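PpBBE-like 1 D396N (Physcomitrella patens subsp. patens, PDB 6EO5) probably oxidises cellobiose with oxygen as a berberine bridge enzyme-like flavoprotein whose FAD is held by two covalent bonds. Local coordinates at residues Arg161-Val166 with His216-Pro221; Val222-Tyr227 with Ile303-Val308; Gln243-Gly246 with Glu252-Ala255; Asn366-Gly369 with Ile374-Val377. All blocks are in the same frame, centred on the assembly; numbering follows the deposited sequence.

In the fold
The four contacts lie in and beside the junction between the FAD-binding part and the seven-stranded antiparallel sheet of the substrate-domain part. R161 of interaction 1 joins most of them: its NH1 lies 2.7 Å from O of I253 in interaction 3, and its NE 2.6 Å from O of Y368 in interaction 4. Interactions 3 and 4 sit on neighbouring strands, with centres about 11 Å apart. Interaction 2 follows interaction 1 directly in the chain, their centres about 13 Å apart, and packs a helix on the same sheet. The Y368 side chain is about 7 Å from the FAD; the side chains of L305, A255 and F163 lie about 12, 13 and 14 Å from it.

Interaction 1: residues Arg161-Val166 with His216-Pro221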
loop_
_atom_site.group_PDB
_atom_site.type_symbol
_atom_site.label_atom_id
_atom_site.label_comp_id
_atom_site.label_asym_id
_atom_site.label_seq_id
_atom_site.Cartn_x
_atom_site.Cartn_y
_atom_site.Cartn_z
ATOM N N ARG A 161 -6.031 11.007 6.882
ATOM C CA ARG A 161 -5.706 11.978 7.924
ATOM C C ARG A 161 -6.877 12.192 8.876
ATOM O O ARG A 161 -6.683 12.687 9.990
ATOM C CB ARG A 161 -5.223 13.293 7.296
ATOM C CG ARG A 161 -3.888 13.109 6.523
ATOM C CD ARG A 161 -3.262 14.408 6.014
ATOM N NE ARG A 161 -2.590 15.195 7.054
ATOM C CZ ARG A 161 -3.133 16.256 7.651
ATOM N NH1 ARG A 161 -4.355 16.644 7.309
ATOM N NH2 ARG A 161 -2.463 16.929 8.584
ATOM N N LYS A 162 -8.077 11.783 8.485
ATOM C CA LYS A 162 -9.208 11.803 9.391
ATOM C C LYS A 162 -9.384 10.451 10.066
ATOM O O LYS A 162 -9.475 10.381 11.296
ATOM C CB LYS A 162 -10.477 12.192 8.626
ATOM C CG LYS A 162 -11.681 12.478 9.487
ATOM C CD LYS A 162 -11.452 13.713 10.336
ATOM C CE LYS A 162 -12.709 14.093 11.109
ATOM N NZ LYS A 162 -12.356 14.913 12.297
ATOM N N PHE A 163 -9.388 9.374 9.274
ATOM C CA PHE A 163 -9.819 8.051 9.723
ATOM C C PHE A 163 -8.675 7.092 10.050
ATOM O O PHE A 163 -8.947 5.974 10.511
ATOM C CB PHE A 163 -10.712 7.390 8.661
ATOM C CG PHE A 163 -11.931 8.197 8.281
ATOM C CD1 PHE A 163 -12.605 8.972 9.224
ATOM C CD2 PHE A 163 -12.411 8.166 6.975
ATOM C CE1 PHE A 163 -13.727 9.697 8.870
ATOM C CE2 PHE A 163 -13.544 8.889 6.615
ATOM C CZ PHE A 163 -14.198 9.656 7.562
ATOM N N GLY A 164 -7.417 7.482 9.808
ATOM C CA GLY A 164 -6.261 6.638 10.060
ATOM C C GLY A 164 -5.824 5.880 8.819
ATOM O O GLY A 164 -6.350 6.058 7.716
ATOM N N LEU A 165 -4.818 5.026 9.008
ATOM C CA LEU A 165 -4.399 4.105 7.959
ATOM C C LEU A 165 -5.320 2.891 7.941
ATOM O O LEU A 165 -6.001 2.590 8.921
ATOM C CB LEU A 165 -2.951 3.644 8.174
ATOM C CG LEU A 165 -1.861 4.705 8.363
ATOM C CD1 LEU A 165 -0.599 4.069 8.919
ATOM C CD2 LEU A 165 -1.562 5.458 7.067
ATOM N N VAL A 166 -5.329 2.181 6.808
ATOM C CA VAL A 166 -6.065 0.920 6.740
ATOM C C VAL A 166 -5.650 0.015 7.888
ATOM O O VAL A 166 -6.495 -0.558 8.590
ATOM C CB VAL A 166 -5.841 0.232 5.385
ATOM C CG1 VAL A 166 -6.655 -1.030 5.300
ATOM C CG2 VAL A 166 -6.206 1.165 4.273
ATOM N N HIS A 216 -16.230 3.794 8.520
ATOM C CA HIS A 216 -16.485 5.205 8.806
ATOM C C HIS A 216 -17.549 5.784 7.880
ATOM O O HIS A 216 -17.546 5.520 6.672
ATOM C CB HIS A 216 -15.204 6.033 8.690
ATOM C CG HIS A 216 -14.078 5.495 9.514
ATOM N ND1 HIS A 216 -13.783 5.968 10.774
ATOM C CD2 HIS A 216 -13.191 4.498 9.270
ATOM C CE1 HIS A 216 -12.754 5.299 11.263
ATOM N NE2 HIS A 216 -12.379 4.399 10.371
ATOM N N ASP A 217 -18.443 6.595 8.463
ATOM C CA ASP A 217 -19.529 7.211 7.714
ATOM C C ASP A 217 -19.000 8.275 6.759
ATOM O O ASP A 217 -18.318 9.218 7.176
ATOM C CB ASP A 217 -20.544 7.832 8.673
ATOM C CG ASP A 217 -21.641 8.604 7.944
ATOM O OD1 ASP A 217 -22.324 8.024 7.053
ATOM O OD2 ASP A 217 -21.805 9.800 8.247
ATOM N N VAL A 218 -19.347 8.137 5.478
ATOM C CA VAL A 218 -18.968 9.109 4.456
ATOM C C VAL A 218 -20.196 9.504 3.637
ATOM O O VAL A 218 -20.122 9.650 2.411
ATOM C CB VAL A 218 -17.850 8.557 3.547
ATOM C CG1 VAL A 218 -16.499 8.709 4.228
ATOM C CG2 VAL A 218 -18.102 7.088 3.167
ATOM N N SER A 219 -21.337 9.689 4.304
ATOM C CA SER A 219 -22.563 9.984 3.567
ATOM C C SER A 219 -22.704 11.468 3.250
ATOM O O SER A 219 -23.360 11.821 2.264
ATOM C CB SER A 219 -23.779 9.498 4.347
ATOM O OG SER A 219 -23.898 10.207 5.569
ATOM N N ALA A 220 -22.086 12.344 4.043
ATOM C CA ALA A 220 -22.080 13.763 3.731
ATOM C C ALA A 220 -21.259 14.044 2.469
ATOM O O ALA A 220 -20.439 13.224 2.043
ATOM C CB ALA A 220 -21.531 14.562 4.911
ATOM N N PRO A 221 -21.479 15.192 1.834
ATOM C CA PRO A 221 -20.682 15.536 0.654
ATOM C C PRO A 221 -19.228 15.756 1.022
ATOM O O PRO A 221 -18.902 16.159 2.138
ATOM C CB PRO A 221 -21.316 16.842 0.158
ATOM C CG PRO A 221 -22.684 16.880 0.794
ATOM C CD PRO A 221 -22.546 16.179 2.098
#
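F163 lays its phenyl ring over the imidazole of H216 in an offset stack, the ring centroids 4.5 Å apart and the planes tilted by only 12°. The two side chains run past each other in opposite directions, and each ring therefore receives the other residue's methylene: F163 CB stands 3.7 Å from the H216 ring centroid, and H216 CB lies at an equal 3.7 Å from the F163 ring centroid. In both residues CG is anti to the carbonyl carbon (chi1 -57° in F163), which lays the two rings face to face. K162 CB lies over the other face of the phenyl ring, offset toward its rim, while V218 CG1 meets its edge, 3.8 Å from F163 CE2. The stack joins the end of helix 160-163, in the FAD-binding part, to the last residues of strand 207-217. G164, with phi 95°, breaks the helix immediately after F163. N169 ties both partners, since its OD1 is hydrogen-bonded to H216 NE2 and its ND2 to the carbonyl oxygens of F163 and L165; the first of these bonds, with the stack, limits how the imidazole can turn. An alanine in place of F163 would probably leave H216 CB and V218 CG1 without the ring they pack on.

Interaction 2: residues Val222-Tyr227 with Ile303-Val308; sequences VTHFKY and IQLILV
One face of the H224 imidazole carries the CG1 methyl of V308, displaced from the middle toward the ND1-CE1 side of the rim. V308 CG1 is 3.6 Å from the H224 ring centroid and 21° off the ring normal, a CH-pi contact over the face. L305 CD1 approaches the same ring obliquely and packs on its stem, 3.8 Å from H224 CB. At the ring's polar end NE2 is hydrogen-bonded to E268 on strand 264-271, which limits how the imidazole can turn. H224 holds CG anti to its own N (chi1 170°), and V308 CG1 is likewise anti to its backbone N, so that the methyl reaches out over the ring. Two residues earlier on the same strand face, V222 CG2 touches L305 CB at 4.0 Å, the side chains crossing at about a right angle. Replacing H224 by an alanine would probably leave V308 CG1 without its aromatic surface and E268 without this hydrogen-bond partner. The helix segment 303-308 runs nearly parallel to the strand segment 222-227, at 14° between directions and 9.2 Å between axes. I303 and I306 meanwhile turn to helix 122-133. A helix that follows edge strand 294-300 and lies back over the sheet is a plain case of helix-on-sheet packing, here on the antiparallel sheet characteristic of the substrate domain in berberine bridge enzyme relatives.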
loop_
_atom_site.group_PDB
_atom_site.type_symbol
_atom_site.label_atom_id
_atom_site.label_comp_id
_atom_site.label_asym_id
_atom_site.label_seq_id
_atom_site.Cartn_x
_atom_site.Cartn_y
_atom_site.Cartn_z
ATOM N N VAL A 222 -18.351 15.504 0.048
ATOM C CA VAL A 222 -16.927 15.775 0.163
ATOM C C VAL A 222 -16.514 16.639 -1.023
ATOM O O VAL A 222 -17.285 16.860 -1.955
ATOM C CB VAL A 222 -16.086 14.484 0.226
ATOM C CG1 VAL A 222 -16.596 13.580 1.354
ATOM C CG2 VAL A 222 -16.108 13.767 -1.119
ATOM N N THR A 223 -15.277 17.131 -0.976
ATOM C CA THR A 223 -14.770 18.063 -1.974
ATOM C C THR A 223 -13.390 17.626 -2.450
ATOM O O THR A 223 -12.477 17.400 -1.645
ATOM C CB THR A 223 -14.705 19.487 -1.417
ATOM O OG1 THR A 223 -16.002 19.870 -0.955
ATOM C CG2 THR A 223 -14.239 20.461 -2.491
ATOM N N HIS A 224 -13.245 17.519 -3.761
ATOM C CA HIS A 224 -12.002 17.128 -4.396
ATOM C C HIS A 224 -11.358 18.365 -5.009
ATOM O O HIS A 224 -12.031 19.150 -5.682
ATOM C CB HIS A 224 -12.274 16.057 -5.457
ATOM C CG HIS A 224 -11.095 15.754 -6.322
ATOM N ND1 HIS A 224 -10.971 16.239 -7.606
ATOM C CD2 HIS A 224 -9.977 15.028 -6.084
ATOM C CE1 HIS A 224 -9.829 15.820 -8.122
ATOM N NE2 HIS A 224 -9.207 15.085 -7.219
ATOM N N PHE A 225 -10.064 18.553 -4.771
ATOM C CA PHE A 225 -9.348 19.668 -5.371
ATOM C C PHE A 225 -8.039 19.185 -5.975
ATOM O O PHE A 225 -7.443 18.210 -5.508
ATOM C CB PHE A 225 -9.074 20.792 -4.364
ATOM C CG PHE A 225 -8.291 20.364 -3.149
ATOM C CD1 PHE A 225 -8.943 19.844 -2.038
ATOM C CD2 PHE A 225 -6.906 20.528 -3.102
ATOM C CE1 PHE A 225 -8.234 19.475 -0.906
ATOM C CE2 PHE A 225 -6.178 20.155 -1.974
ATOM C CZ PHE A 225 -6.844 19.630 -0.871
ATOM N N LYS A 226 -7.605 19.876 -7.028
ATOM C CA LYS A 226 -6.319 19.593 -7.643
ATOM C C LYS A 226 -5.832 20.859 -8.331
ATOM O O LYS A 226 -6.556 21.454 -9.138
ATOM C CB LYS A 226 -6.425 18.427 -8.626
ATOM C CG LYS A 226 -5.119 18.034 -9.302
ATOM C CD LYS A 226 -5.201 16.607 -9.832
ATOM C CE LYS A 226 -3.991 16.247 -10.682
ATOM N NZ LYS A 226 -3.973 14.798 -11.022
ATOM N N TYR A 227 -4.622 21.287 -7.977
ATOM C CA TYR A 227 -3.987 22.460 -8.565
ATOM C C TYR A 227 -2.722 21.986 -9.261
ATOM O O TYR A 227 -1.849 21.388 -8.624
ATOM C CB TYR A 227 -3.677 23.519 -7.501
ATOM C CG TYR A 227 -4.859 23.814 -6.604
ATOM C CD1 TYR A 227 -5.972 24.500 -7.088
ATOM C CD2 TYR A 227 -4.882 23.387 -5.285
ATOM C CE1 TYR A 227 -7.063 24.757 -6.280
ATOM C CE2 TYR A 227 -5.973 23.644 -4.466
ATOM C CZ TYR A 227 -7.062 24.333 -4.973
ATOM O OH TYR A 227 -8.149 24.597 -4.170
ATOM N N ILE A 303 -18.509 7.781 -3.429
ATOM C CA ILE A 303 -18.166 6.847 -4.499
ATOM C C ILE A 303 -17.777 7.596 -5.772
ATOM O O ILE A 303 -17.042 7.056 -6.611
ATOM C CB ILE A 303 -19.310 5.834 -4.736
ATOM C CG1 ILE A 303 -18.747 4.532 -5.303
ATOM C CG2 ILE A 303 -20.429 6.408 -5.635
ATOM C CD1 ILE A 303 -17.971 3.720 -4.271
ATOM N N GLN A 304 -18.229 8.846 -5.922
ATOM C CA GLN A 304 -17.732 9.691 -7.004
ATOM C C GLN A 304 -16.297 10.107 -6.751
ATOM O O GLN A 304 -15.521 10.272 -7.697
ATOM C CB GLN A 304 -18.599 10.938 -7.153
ATOM C CG GLN A 304 -19.940 10.703 -7.784
ATOM C CD GLN A 304 -20.762 11.970 -7.814
ATOM O OE1 GLN A 304 -21.039 12.571 -6.774
ATOM N NE2 GLN A 304 -21.132 12.405 -9.014
ATOM N N LEU A 305 -15.949 10.329 -5.481
ATOM C CA LEU A 305 -14.598 10.744 -5.142
ATOM C C LEU A 305 -13.599 9.642 -5.478
ATOM O O LEU A 305 -12.529 9.907 -6.044
ATOM C CB LEU A 305 -14.526 11.114 -3.659
ATOM C CG LEU A 305 -13.063 11.385 -3.320
ATOM C CD1 LEU A 305 -12.728 12.850 -3.548
ATOM C CD2 LEU A 305 -12.676 10.898 -1.936
ATOM N N ILE A 306 -13.955 8.394 -5.157
ATOM C CA ILE A 306 -13.150 7.241 -5.546
ATOM C C ILE A 306 -12.919 7.230 -7.050
ATOM O O ILE A 306 -11.820 6.932 -7.524
ATOM C CB ILE A 306 -13.833 5.948 -5.071
ATOM C CG1 ILE A 306 -14.086 6.020 -3.570
ATOM C CG2 ILE A 306 -12.986 4.746 -5.407
ATOM C CD1 ILE A 306 -12.825 6.073 -2.766
ATOM N N LEU A 307 -13.949 7.558 -7.830
ATOM C CA LEU A 307 -13.779 7.528 -9.276
ATOM C C LEU A 307 -12.869 8.651 -9.742
ATOM O O LEU A 307 -12.004 8.442 -10.602
ATOM C CB LEU A 307 -15.139 7.605 -9.960
ATOM C CG LEU A 307 -15.959 6.321 -9.817
ATOM C CD1 LEU A 307 -17.455 6.597 -9.895
ATOM C CD2 LEU A 307 -15.525 5.331 -10.883
ATOM N N VAL A 308 -13.037 9.845 -9.185
ATOM C CA VAL A 308 -12.248 10.976 -9.646
ATOM C C VAL A 308 -10.787 10.789 -9.264
ATOM O O VAL A 308 -9.878 11.103 -10.047
ATOM C CB VAL A 308 -12.839 12.283 -9.091
ATOM C CG1 VAL A 308 -11.935 13.451 -9.383
ATOM C CG2 VAL A 308 -14.209 12.520 -9.706
#

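Interaction 3: residues Gln243-Gly246 with Glu252-Ala255; sequences QSWG and EISA
Apolar packing accounts for all the contact between the two segments, and the benzo end of the W245 indole makes it. A255 CB sits at the ring edge, close to the indole plane, 3.7 Å from W245 CH2 and 3.9 Å from W245 CZ3. The methyl meets the rim, then, and covers neither face. I253 adds its CG2 branch, which comes obliquely to W245 CH2 at 4.2 Å, the two side chains crossing at about a right angle. With chi1 at 170°, W245 CG is anti to the backbone N, which sends the six-membered ring out from the helix toward the strand. L267 on strand 264-271 also touches both W245 and A255, and T284 on helix 279-288 packs against the indole.

The contact is helix-on-sheet packing: helix 235-246 is followed by a short loop and then by strand 253-259, whose residues I253 and A255, two apart, present one face to the tryptophan. S254 between them points away from the helix, and its OG is hydrogen-bonded to N of R161, in helix 160-163 of the FAD-binding part.

Polar bonds are made with residues outside the pair of segments. W245 NE1 is hydrogen-bonded to O of L281, which satisfies the indole nitrogen in this buried place and fixes the ring's rotation. E252 is paired with K162 in a salt bridge. Backbone bonds hold the strand on both flanks, S254 with T270 and A255 with L367, placing it between strands 264-271 and 361-367.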
loop_
_atom_site.group_PDB
_atom_site.type_symbol
_atom_site.label_atom_id
_atom_site.label_comp_id
_atom_site.label_asym_id
_atom_site.label_seq_id
_atom_site.Cartn_x
_atom_site.Cartn_y
_atom_site.Cartn_z
ATOM N N GLN A 243 5.102 22.340 1.542
ATOM C CA GLN A 243 5.673 22.054 2.861
ATOM C C GLN A 243 5.157 23.015 3.925
ATOM O O GLN A 243 4.768 22.594 5.020
ATOM C CB GLN A 243 7.192 22.130 2.809
ATOM C CG GLN A 243 7.867 20.867 2.365
ATOM C CD GLN A 243 9.333 20.834 2.761
ATOM O OE1 GLN A 243 9.942 19.769 2.825
ATOM N NE2 GLN A 243 9.909 22.010 3.020
ATOM N N SER A 244 5.193 24.321 3.640
ATOM C CA SER A 244 4.715 25.302 4.610
ATOM C C SER A 244 3.252 25.072 4.932
ATOM O O SER A 244 2.865 25.026 6.102
ATOM C CB SER A 244 4.916 26.712 4.075
ATOM O OG SER A 244 6.242 26.875 3.630
ATOM N N TRP A 245 2.427 24.917 3.892
ATOM C CA TRP A 245 1.002 24.671 4.072
ATOM C C TRP A 245 0.747 23.364 4.818
ATOM O O TRP A 245 -0.135 23.298 5.693
ATOM C CB TRP A 245 0.321 24.651 2.701
ATOM C CG TRP A 245 -1.117 24.166 2.703
ATOM C CD1 TRP A 245 -2.217 24.882 3.057
ATOM C CD2 TRP A 245 -1.598 22.866 2.301
ATOM N NE1 TRP A 245 -3.348 24.116 2.915
ATOM C CE2 TRP A 245 -2.998 22.876 2.452
ATOM C CE3 TRP A 245 -0.979 21.700 1.830
ATOM C CZ2 TRP A 245 -3.794 21.768 2.145
ATOM C CZ3 TRP A 245 -1.775 20.597 1.533
ATOM C CH2 TRP A 245 -3.163 20.640 1.693
ATOM N N GLY A 246 1.514 22.312 4.477
ATOM C CA GLY A 246 1.261 20.986 5.023
ATOM C C GLY A 246 1.397 20.908 6.528
ATOM O O GLY A 246 0.700 20.119 7.176
ATOM N N GLU A 252 -9.508 17.026 8.402
ATOM C CA GLU A 252 -10.540 16.803 7.389
ATOM C C GLU A 252 -9.990 16.821 5.966
ATOM O O GLU A 252 -10.741 16.517 5.035
ATOM C CB GLU A 252 -11.663 17.842 7.512
ATOM C CG GLU A 252 -12.538 17.716 8.751
ATOM C CD GLU A 252 -11.804 18.064 10.030
ATOM O OE1 GLU A 252 -10.914 18.941 9.995
ATOM O OE2 GLU A 252 -12.110 17.445 11.069
ATOM N N ILE A 253 -8.704 17.132 5.775
ATOM C CA ILE A 253 -8.065 17.159 4.462
ATOM C C ILE A 253 -6.937 16.131 4.428
ATOM O O ILE A 253 -6.122 16.056 5.354
ATOM C CB ILE A 253 -7.529 18.565 4.128
ATOM C CG1 ILE A 253 -8.683 19.507 3.778
ATOM C CG2 ILE A 253 -6.503 18.504 3.009
ATOM C CD1 ILE A 253 -8.243 20.831 3.226
ATOM N N SER A 254 -6.893 15.346 3.362
ATOM C CA SER A 254 -5.758 14.491 3.040
ATOM C C SER A 254 -5.277 14.888 1.654
ATOM O O SER A 254 -6.074 14.935 0.713
ATOM C CB SER A 254 -6.131 13.006 3.059
ATOM O OG SER A 254 -6.379 12.536 4.372
ATOM N N ALA A 255 -3.990 15.185 1.521
ATOM C CA ALA A 255 -3.474 15.693 0.263
ATOM C C ALA A 255 -2.162 15.008 -0.058
ATOM O O ALA A 255 -1.490 14.457 0.815
ATOM C CB ALA A 255 -3.265 17.215 0.289
#

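Interaction 4: residues Asn366-Gly369 with Ile374-Val377; sequences NLYG and INKV
Y368 has CG anti to the carbonyl carbon (chi1 -74°), and I374 has its CG2 anti to the backbone N while its CG1 arm runs on extended to CD1 (chi2 163°); together these torsions bring both isoleucine methyls to one side of the tyrosine ring. I374 CG2 lies 3.6 Å from Y368 CD2, and I374 CD1 is 3.8 Å from that same Y368 CD2. The two side chains cross at about a right angle. CD1 also makes an off-centre CH-pi contact, 4.2 Å from the Y368 ring centroid and 29° off the normal. N375 comes from another direction: its OD1 lies near the ring plane, 3.7 Å from Y368 CB. This is the turn by which the chain leaves strand 361-367 of the seven-stranded sheet and folds back on the residues that follow the strand, before it returns through strand 391-398. G369 suits the bend, because at its positive phi a CB would be jammed against the preceding carbonyl oxygen. S372 OG is hydrogen-bonded to both G369 O and N375 N, tying the two sides of the turn. N375 ND2 is close to G369 O but poorly angled for a bond, and is instead hydrogen-bonded to O of S389. Y368 OH is hydrogen-bonded to OH of Y337, whose ring meets the Y368 ring edge-to-face, and W156 packs against both Y368 and I374.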
loop_
_atom_site.group_PDB
_atom_site.type_symbol
_atom_site.label_atom_id
_atom_site.label_comp_id
_atom_site.label_asym_id
_atom_site.label_seq_id
_atom_site.Cartn_x
_atom_site.Cartn_y
_atom_site.Cartn_z
ATOM N N ASN A 366 2.869 11.928 0.173
ATOM C CA ASN A 366 1.645 11.772 0.960
ATOM C C ASN A 366 1.783 12.518 2.277
ATOM O O ASN A 366 2.732 12.276 3.026
ATOM C CB ASN A 366 1.354 10.303 1.239
ATOM C CG ASN A 366 1.002 9.542 -0.000
ATOM O OD1 ASN A 366 0.642 10.130 -1.016
ATOM N ND2 ASN A 366 1.094 8.216 0.073
ATOM N N LEU A 367 0.831 13.394 2.581
ATOM C CA LEU A 367 0.935 14.217 3.778
ATOM C C LEU A 367 0.487 13.428 5.005
ATOM O O LEU A 367 -0.584 12.812 4.998
ATOM C CB LEU A 367 0.095 15.482 3.617
ATOM C CG LEU A 367 0.098 16.409 4.827
ATOM C CD1 LEU A 367 1.435 17.129 4.898
ATOM C CD2 LEU A 367 -1.070 17.390 4.766
ATOM N N TYR A 368 1.325 13.431 6.054
ATOM C CA TYR A 368 0.973 12.847 7.340
ATOM C C TYR A 368 0.693 14.025 8.290
ATOM O O TYR A 368 -0.383 14.633 8.220
ATOM C CB TYR A 368 2.056 11.905 7.862
ATOM C CG TYR A 368 2.158 10.558 7.161
ATOM C CD1 TYR A 368 2.410 10.473 5.790
ATOM C CD2 TYR A 368 2.027 9.373 7.877
ATOM C CE1 TYR A 368 2.508 9.244 5.151
ATOM C CE2 TYR A 368 2.123 8.140 7.246
ATOM C CZ TYR A 368 2.367 8.085 5.885
ATOM O OH TYR A 368 2.482 6.864 5.257
ATOM N N GLY A 369 1.623 14.343 9.190
ATOM C CA GLY A 369 1.515 15.550 9.986
ATOM C C GLY A 369 0.895 15.326 11.355
ATOM O O GLY A 369 0.194 14.347 11.612
ATOM N N ILE A 374 -3.041 9.432 11.757
ATOM C CA ILE A 374 -1.882 8.546 11.666
ATOM C C ILE A 374 -0.884 8.875 12.768
ATOM O O ILE A 374 -0.527 8.024 13.594
ATOM C CB ILE A 374 -1.225 8.655 10.281
ATOM C CG1 ILE A 374 -2.279 8.601 9.175
ATOM C CG2 ILE A 374 -0.168 7.565 10.110
ATOM C CD1 ILE A 374 -1.742 9.115 7.844
ATOM N N ASN A 375 -0.429 10.129 12.797
ATOM C CA ASN A 375 0.532 10.574 13.795
ATOM C C ASN A 375 -0.054 10.655 15.199
ATOM O O ASN A 375 0.691 10.982 16.130
ATOM C CB ASN A 375 1.111 11.946 13.408
ATOM C CG ASN A 375 2.092 11.881 12.236
ATOM O OD1 ASN A 375 2.044 10.979 11.402
ATOM N ND2 ASN A 375 2.982 12.856 12.170
ATOM N N LYS A 376 -1.346 10.386 15.389
ATOM C CA LYS A 376 -1.967 10.542 16.700
ATOM C C LYS A 376 -2.110 9.229 17.458
ATOM O O LYS A 376 -2.392 9.257 18.660
ATOM C CB LYS A 376 -3.341 11.206 16.561
ATOM C CG LYS A 376 -3.306 12.729 16.546
ATOM C CD LYS A 376 -4.700 13.280 16.318
ATOM C CE LYS A 376 -4.883 14.614 16.991
ATOM N NZ LYS A 376 -3.813 15.555 16.595
ATOM N N VAL A 377 -1.972 8.094 16.770
ATOM C CA VAL A 377 -1.743 6.813 17.424
ATOM C C VAL A 377 -0.623 6.948 18.462
ATOM O O VAL A 377 0.369 7.659 18.238
ATOM C CB VAL A 377 -1.396 5.772 16.341
ATOM C CG1 VAL A 377 -0.877 4.468 16.938
ATOM C CG2 VAL A 377 -2.608 5.534 15.437
#